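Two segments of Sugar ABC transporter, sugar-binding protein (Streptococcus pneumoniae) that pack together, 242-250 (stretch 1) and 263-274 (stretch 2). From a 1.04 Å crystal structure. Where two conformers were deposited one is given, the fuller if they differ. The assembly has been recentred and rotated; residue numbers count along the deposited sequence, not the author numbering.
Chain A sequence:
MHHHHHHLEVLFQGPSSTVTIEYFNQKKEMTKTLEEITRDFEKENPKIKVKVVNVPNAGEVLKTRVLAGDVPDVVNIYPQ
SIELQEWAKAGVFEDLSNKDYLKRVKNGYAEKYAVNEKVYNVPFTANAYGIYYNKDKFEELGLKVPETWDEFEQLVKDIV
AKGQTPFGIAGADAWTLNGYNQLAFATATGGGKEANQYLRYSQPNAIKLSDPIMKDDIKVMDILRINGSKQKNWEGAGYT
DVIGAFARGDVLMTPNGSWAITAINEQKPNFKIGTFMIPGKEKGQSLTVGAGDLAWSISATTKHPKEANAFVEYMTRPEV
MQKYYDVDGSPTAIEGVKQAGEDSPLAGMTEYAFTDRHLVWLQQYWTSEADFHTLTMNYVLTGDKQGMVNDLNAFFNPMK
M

Stretch 1 (242-250) VIGAFARGD
Stretch 2, residues 263-274: AINEQKPNFKIG

Stretch 1 enters as a helix already under way at V242, with phi/psi near -60/-45 from I243 to F246, and -77/-30 at V242 and -60/-34 at A247, and G249 (83/16) is the first residue to leave helical values. Its positive phi, which favours glycine, accompanies two bonds back into the last turn, G249 N to F246 O (3.0 Å) and D250 N to A245 O (2.9 Å), the signature of a Schellman motif. Stretch 2 also begins in a helix, passes through a type I turn from N265 to K268, closed by K268 N to N265 O (3.0 Å), and leaves helical values at K268 (60/56). P269 (-65/146) and F271 (-156/170) are extended, and a strand begins at I273. The register is fixed by two pairs: I243 CA lies 5.6 Å from I264 CA, and A247 CA lies 4.7 Å from P269 CA.

No direct hydrogen bond crosses the contact, which buries 484 Å² in total over both sides. Several pairs of apolar side chains pack across it. I243 (chi1 m, chi2 m) points toward stretch 2, placing CG2 3.9 Å from A263 CB and CD1 3.9 Å from I264 CG1. One helical turn later, A247 lies close against stretch 2: its CB is 3.4 Å from Q267 CB, 4.3 Å from I264 CG2 and 4.4 Å from P269 CB. I264 (m, t) also reaches F246, with CD1 3.8 Å from F246 CD2.

The aromatic contact is edge-to-face. The CA-to-CB bond of F246 points sideways to stretch 2, but with chi1 t (178°) and chi2 72° the ring end comes nearer to it. F271, with chi1 p (64°) and chi2 -92°, turns its edge toward the F246 face; the ring centroids are 5.3 Å apart and the planes meet at 89°. The closest side-chain atoms of this pair, F246 CZ and F271 CE2, are 3.8 Å apart. Near the plane of the F246 ring, at its edge, I273 CG2 lies 4.1 Å from F246 CE2.

The polar contacts centre on the carbonyls of F246 and A247. The F271 edge meets both: CZ is 3.2 Å from F246 O and CE1 is 3.4 Å from A247 O, both near the ring plane, so the oxygens face the slightly positive ring hydrogens. A247 O also receives a CA-H...O contact from P269 CA (3.4 Å, 128° at H). Although A247 O and N270 N are 4.3 Å apart, water 1 links them, donating to A247 O at 2.7 Å and accepting from N270 N at 2.8 Å.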

ATOM      1  N   VAL A 242       6.898 -13.736  11.827  0.50  9.60           N
ATOM      2  CA  VAL A 242       5.412 -13.828  11.783  0.50  7.96           C
ATOM      3  C   VAL A 242       4.878 -14.337  10.478  0.50  8.03           C
ATOM      4  O   VAL A 242       3.820 -14.982  10.482  0.50  8.52           O
ATOM      5  CB  VAL A 242       4.683 -12.508  12.189  0.50  8.25           C
ATOM      6  CG1 VAL A 242       5.220 -12.112  13.588  0.50 10.69           C
ATOM      7  CG2 VAL A 242       4.858 -11.413  11.160  0.50  8.59           C
ATOM      8  N   ILE A 243       5.552 -14.097   9.370  1.00  8.54           N
ATOM      9  CA  ILE A 243       5.190 -14.776   8.120  1.00  9.00           C
ATOM     10  C   ILE A 243       5.289 -16.289   8.342  1.00  8.34           C
ATOM     11  O   ILE A 243       4.393 -17.052   7.948  1.00  9.31           O
ATOM     12  CB  ILE A 243       6.116 -14.316   6.982  1.00  9.36           C
ATOM     13  CG1 ILE A 243       5.893 -12.854   6.639  1.00 11.05           C
ATOM     14  CG2 ILE A 243       5.976 -15.287   5.756  1.00 10.81           C
ATOM     15  CD1 ILE A 243       4.559 -12.493   6.113  1.00 14.77           C
ATOM     16  N   GLY A 244       6.397 -16.746   8.938  1.00  8.89           N
ATOM     17  CA  GLY A 244       6.563 -18.152   9.204  1.00  9.29           C
ATOM     18  C   GLY A 244       5.554 -18.685  10.175  1.00  8.38           C
ATOM     19  O   GLY A 244       4.958 -19.764   9.943  1.00  9.49           O
ATOM     20  N   ALA A 245       5.276 -17.993  11.257  1.00  8.41           N
ATOM     21  CA  ALA A 245       4.317 -18.456  12.256  1.00  8.60           C
ATOM     22  C   ALA A 245       2.922 -18.612  11.571  1.00  8.48           C
ATOM     23  O   ALA A 245       2.206 -19.586  11.849  1.00  9.30           O
ATOM     24  CB  ALA A 245       4.208 -17.517  13.423  1.00  9.62           C
ATOM     25  N   PHE A 246       2.542 -17.640  10.752  1.00  7.82           N
ATOM     26  CA  PHE A 246       1.253 -17.742  10.066  1.00  8.36           C
ATOM     27  C   PHE A 246       1.263 -18.915   9.096  1.00  8.19           C
ATOM     28  O   PHE A 246       0.329 -19.713   9.038  1.00  8.86           O
ATOM     29  CB  PHE A 246       0.936 -16.417   9.400  1.00  8.22           C
ATOM     30  CG  PHE A 246      -0.350 -16.453   8.638  1.00  8.75           C
ATOM     31  CD1 PHE A 246      -1.589 -16.483   9.299  1.00  9.33           C
ATOM     32  CD2 PHE A 246      -0.381 -16.520   7.254  1.00  9.21           C
ATOM     33  CE1 PHE A 246      -2.763 -16.602   8.623  1.00  9.34           C
ATOM     34  CE2 PHE A 246      -1.577 -16.599   6.557  1.00  9.34           C
ATOM     35  CZ  PHE A 246      -2.767 -16.636   7.243  1.00  8.78           C
ATOM     36  N   ALA A 247       2.319 -18.998   8.274  1.00  8.61           N
ATOM     37  CA  ALA A 247       2.386 -20.082   7.242  1.00  9.66           C
ATOM     38  C   ALA A 247       2.348 -21.466   7.882  1.00  9.56           C
ATOM     39  O   ALA A 247       1.819 -22.411   7.289  1.00 10.32           O
ATOM     40  CB  ALA A 247       3.599 -19.933   6.398  1.00  9.72           C
ATOM     41  N   ARG A 248       2.948 -21.598   9.073  1.00  8.85           N
ATOM     42  CA  ARG A 248       2.981 -22.866   9.765  1.00  9.55           C
ATOM     43  C   ARG A 248       1.663 -23.245  10.429  1.00  9.69           C
ATOM     44  O   ARG A 248       1.515 -24.359  10.892  1.00 11.73           O
ATOM     45  CB  ARG A 248       4.029 -22.873  10.896  1.00 10.74           C
ATOM     46  CG  ARG A 248       5.498 -22.902  10.395  1.00 10.81           C
ATOM     47  CD  ARG A 248       6.455 -22.975  11.571  1.00 11.83           C
ATOM     48  NE  ARG A 248       6.498 -21.816  12.413  1.00 12.87           N
ATOM     49  CZ  ARG A 248       7.271 -20.721  12.220  1.00 13.05           C
ATOM     50  NH1 ARG A 248       8.112 -20.664  11.188  1.00 13.33           N
ATOM     51  NH2 ARG A 248       7.320 -19.778  13.127  1.00 14.32           N
ATOM     52  N   GLY A 249       0.745 -22.291  10.561  1.00  9.59           N
ATOM     53  CA  GLY A 249      -0.498 -22.495  11.293  1.00 10.42           C
ATOM     54  C   GLY A 249      -0.348 -22.312  12.752  1.00 10.30           C
ATOM     55  O   GLY A 249      -1.250 -22.681  13.530  1.00 12.53           O
ATOM     56  N   ASP A 250       0.734 -21.688  13.215  1.00  9.41           N
ATOM     57  CA  ASP A 250       0.999 -21.462  14.639  1.00  9.12           C
ATOM     58  C   ASP A 250       0.237 -20.248  15.218  1.00  9.36           C
ATOM     59  O   ASP A 250       0.061 -20.189  16.428  1.00 10.55           O
ATOM     60  CB  ASP A 250       2.462 -21.330  14.908  1.00 10.02           C
ATOM     61  CG  ASP A 250       3.265 -22.661  14.668  1.00 13.10           C
ATOM     62  OD1 ASP A 250       2.644 -23.753  14.586  1.00 14.60           O
ATOM     63  OD2 ASP A 250       4.508 -22.552  14.592  1.00 14.66           O
ATOM     64  N   ALA A 263       5.589 -13.784   0.385  1.00 12.05           N
ATOM     65  CA  ALA A 263       6.414 -14.381   1.408  1.00 11.51           C
ATOM     66  C   ALA A 263       5.727 -15.567   2.051  1.00 10.24           C
ATOM     67  O   ALA A 263       6.360 -16.593   2.365  1.00 10.69           O
ATOM     68  CB  ALA A 263       6.836 -13.355   2.438  1.00 12.93           C
ATOM     69  N   ILE A 264       4.432 -15.446   2.353  1.00  9.44           N
ATOM     70  CA  ILE A 264       3.698 -16.533   2.973  1.00  9.06           C
ATOM     71  C   ILE A 264       3.737 -17.761   2.027  1.00  9.90           C
ATOM     72  O   ILE A 264       3.989 -18.887   2.513  1.00  9.91           O
ATOM     73  CB  ILE A 264       2.223 -16.119   3.270  1.00  9.35           C
ATOM     74  CG1 ILE A 264       2.224 -14.990   4.322  1.00  9.78           C
ATOM     75  CG2 ILE A 264       1.453 -17.336   3.746  1.00 11.38           C
ATOM     76  CD1 ILE A 264       0.893 -14.296   4.394  1.00 11.15           C
ATOM     77  N   ASN A 265       3.473 -17.574   0.775  1.00 10.46           N
ATOM     78  CA  ASN A 265       3.407 -18.761  -0.145  1.00 11.18           C
ATOM     79  C   ASN A 265       4.734 -19.459  -0.216  1.00 11.66           C
ATOM     80  O   ASN A 265       4.736 -20.690  -0.414  1.00 13.24           O
ATOM     81  CB  ASN A 265       2.890 -18.346  -1.493  1.00 12.62           C
ATOM     82  CG  ASN A 265       1.423 -18.097  -1.528  1.00 14.00           C
ATOM     83  OD1 ASN A 265       0.679 -18.688  -0.726  1.00 16.58           O
ATOM     84  ND2 ASN A 265       0.987 -17.300  -2.466  1.00 16.12           N
ATOM     85  N   GLU A 266       5.846 -18.796  -0.100  0.50 11.00           N
ATOM     86  CA  GLU A 266       7.111 -19.454  -0.270  0.50 10.88           C
ATOM     87  C   GLU A 266       7.475 -20.305   0.949  0.50 11.16           C
ATOM     88  O   GLU A 266       8.488 -21.028   0.962  0.50 11.27           O
ATOM     89  CB  GLU A 266       8.217 -18.401  -0.539  0.50 11.41           C
ATOM     90  CG  GLU A 266       8.065 -17.660  -1.835  0.50 11.93           C
ATOM     91  CD  GLU A 266       9.322 -17.057  -2.359  0.50 13.98           C
ATOM     92  OE1 GLU A 266      10.321 -17.022  -1.643  0.50 14.88           O
ATOM     93  OE2 GLU A 266       9.295 -16.694  -3.589  0.50 18.04           O
ATOM     94  N   GLN A 267       6.640 -20.222   2.002  1.00  9.94           N
ATOM     95  CA  GLN A 267       6.784 -21.103   3.167  1.00 10.33           C
ATOM     96  C   GLN A 267       5.964 -22.382   3.047  1.00 11.60           C
ATOM     97  O   GLN A 267       6.030 -23.221   3.965  1.00 12.30           O
ATOM     98  CB  GLN A 267       6.351 -20.307   4.414  1.00 10.11           C
ATOM     99  CG  GLN A 267       7.269 -19.137   4.680  1.00  9.60           C
ATOM    100  CD  GLN A 267       8.694 -19.526   4.953  1.00  9.29           C
ATOM    101  OE1 GLN A 267       8.953 -20.599   5.555  1.00  9.76           O
ATOM    102  NE2 GLN A 267       9.657 -18.701   4.562  1.00  9.44           N
ATOM    103  N   LYS A 268       5.231 -22.537   1.950  1.00 11.75           N
ATOM    104  CA  LYS A 268       4.446 -23.794   1.726  1.00 12.94           C
ATOM    105  C   LYS A 268       3.408 -24.059   2.800  1.00 13.14           C
ATOM    106  O   LYS A 268       3.393 -25.141   3.405  1.00 14.16           O
ATOM    107  CB  LYS A 268       5.403 -25.017   1.489  1.00 14.57           C
ATOM    108  CG  LYS A 268       6.521 -24.776   0.482  1.00 17.85           C
ATOM    109  CD  LYS A 268       5.999 -24.385  -0.896  1.00 18.95           C
ATOM    110  CE  LYS A 268       7.015 -24.936  -2.047  1.00 23.62           C
ATOM    111  NZ  LYS A 268       7.978 -24.013  -2.383  1.00 21.60           N
ATOM    112  N   PRO A 269       2.517 -23.111   3.026  1.00 12.48           N
ATOM    113  CA  PRO A 269       1.433 -23.366   4.012  1.00 12.86           C
ATOM    114  C   PRO A 269       0.545 -24.471   3.527  1.00 13.78           C
ATOM    115  O   PRO A 269       0.306 -24.692   2.374  1.00 16.06           O
ATOM    116  CB  PRO A 269       0.636 -22.064   4.017  1.00 14.21           C
ATOM    117  CG  PRO A 269       0.952 -21.420   2.660  1.00 15.44           C
ATOM    118  CD  PRO A 269       2.374 -21.840   2.348  1.00 13.43           C
ATOM    119  N   ASN A 270       0.066 -25.212   4.525  1.00 13.45           N
ATOM    120  CA  ASN A 270      -0.825 -26.361   4.317  1.00 14.19           C
ATOM    121  C   ASN A 270      -2.268 -26.021   4.676  1.00 14.26           C
ATOM    122  O   ASN A 270      -2.963 -26.823   5.319  1.00 17.14           O
ATOM    123  CB  ASN A 270      -0.320 -27.534   5.164  1.00 15.87           C
ATOM    124  CG  ASN A 270      -0.919 -28.773   4.807  1.00 19.25           C
ATOM    125  OD1 ASN A 270      -1.243 -29.039   3.642  1.00 24.63           O
ATOM    126  ND2 ASN A 270      -1.137 -29.601   5.808  1.00 23.94           N
ATOM    127  N   PHE A 271      -2.745 -24.881   4.289  1.00 12.89           N
ATOM    128  CA  PHE A 271      -4.137 -24.403   4.484  1.00 12.03           C
ATOM    129  C   PHE A 271      -4.433 -23.373   3.444  1.00 12.43           C
ATOM    130  O   PHE A 271      -3.539 -22.786   2.830  1.00 14.04           O
ATOM    131  CB  PHE A 271      -4.319 -23.891   5.889  1.00 12.21           C
ATOM    132  CG  PHE A 271      -3.487 -22.669   6.217  1.00 11.40           C
ATOM    133  CD1 PHE A 271      -2.240 -22.787   6.769  1.00 11.28           C
ATOM    134  CD2 PHE A 271      -3.990 -21.370   6.008  1.00 10.36           C
ATOM    135  CE1 PHE A 271      -1.462 -21.638   7.080  1.00 10.91           C
ATOM    136  CE2 PHE A 271      -3.255 -20.287   6.310  1.00 10.16           C
ATOM    137  CZ  PHE A 271      -1.983 -20.414   6.866  1.00 10.77           C
ATOM    138  N   LYS A 272      -5.732 -23.025   3.394  0.50 12.27           N
ATOM    139  CA  LYS A 272      -6.279 -22.032   2.490  0.50 12.52           C
ATOM    140  C   LYS A 272      -6.251 -20.644   3.143  0.50 11.89           C
ATOM    141  O   LYS A 272      -6.868 -20.398   4.185  0.50 11.97           O
ATOM    142  CB  LYS A 272      -7.687 -22.435   2.096  0.50 12.16           C
ATOM    143  CG  LYS A 272      -7.653 -23.660   1.185  0.50 13.52           C
ATOM    144  CD  LYS A 272      -6.637 -23.637  -0.025  0.50 21.14           C
ATOM    145  CE  LYS A 272      -6.880 -24.700  -1.103  0.50 18.44           C
ATOM    146  NZ  LYS A 272      -5.667 -24.849  -1.919  0.50 26.16           N
ATOM    147  N   ILE A 273      -5.506 -19.738   2.553  1.00 12.91           N
ATOM    148  CA  ILE A 273      -5.325 -18.390   3.110  1.00 11.73           C
ATOM    149  C   ILE A 273      -6.459 -17.494   2.685  1.00 11.54           C
ATOM    150  O   ILE A 273      -6.832 -17.473   1.516  1.00 13.16           O
ATOM    151  CB  ILE A 273      -3.988 -17.776   2.646  1.00 11.56           C
ATOM    152  CG1 ILE A 273      -2.819 -18.663   3.059  1.00 14.76           C
ATOM    153  CG2 ILE A 273      -3.831 -16.336   3.110  1.00 13.16           C
ATOM    154  CD1 ILE A 273      -1.598 -18.448   2.195  1.00 16.04           C
ATOM    155  N   GLY A 274      -6.991 -16.709   3.645  1.00 10.72           N
ATOM    156  CA  GLY A 274      -7.899 -15.652   3.329  1.00 11.05           C
ATOM    157  C   GLY A 274      -7.408 -14.344   3.888  1.00 10.26           C
ATOM    158  O   GLY A 274      -6.419 -14.274   4.650  1.00 10.11           O
TER
HETATM  159  O   HOH W   1       0.857 -24.919   7.237  1.00 16.25           O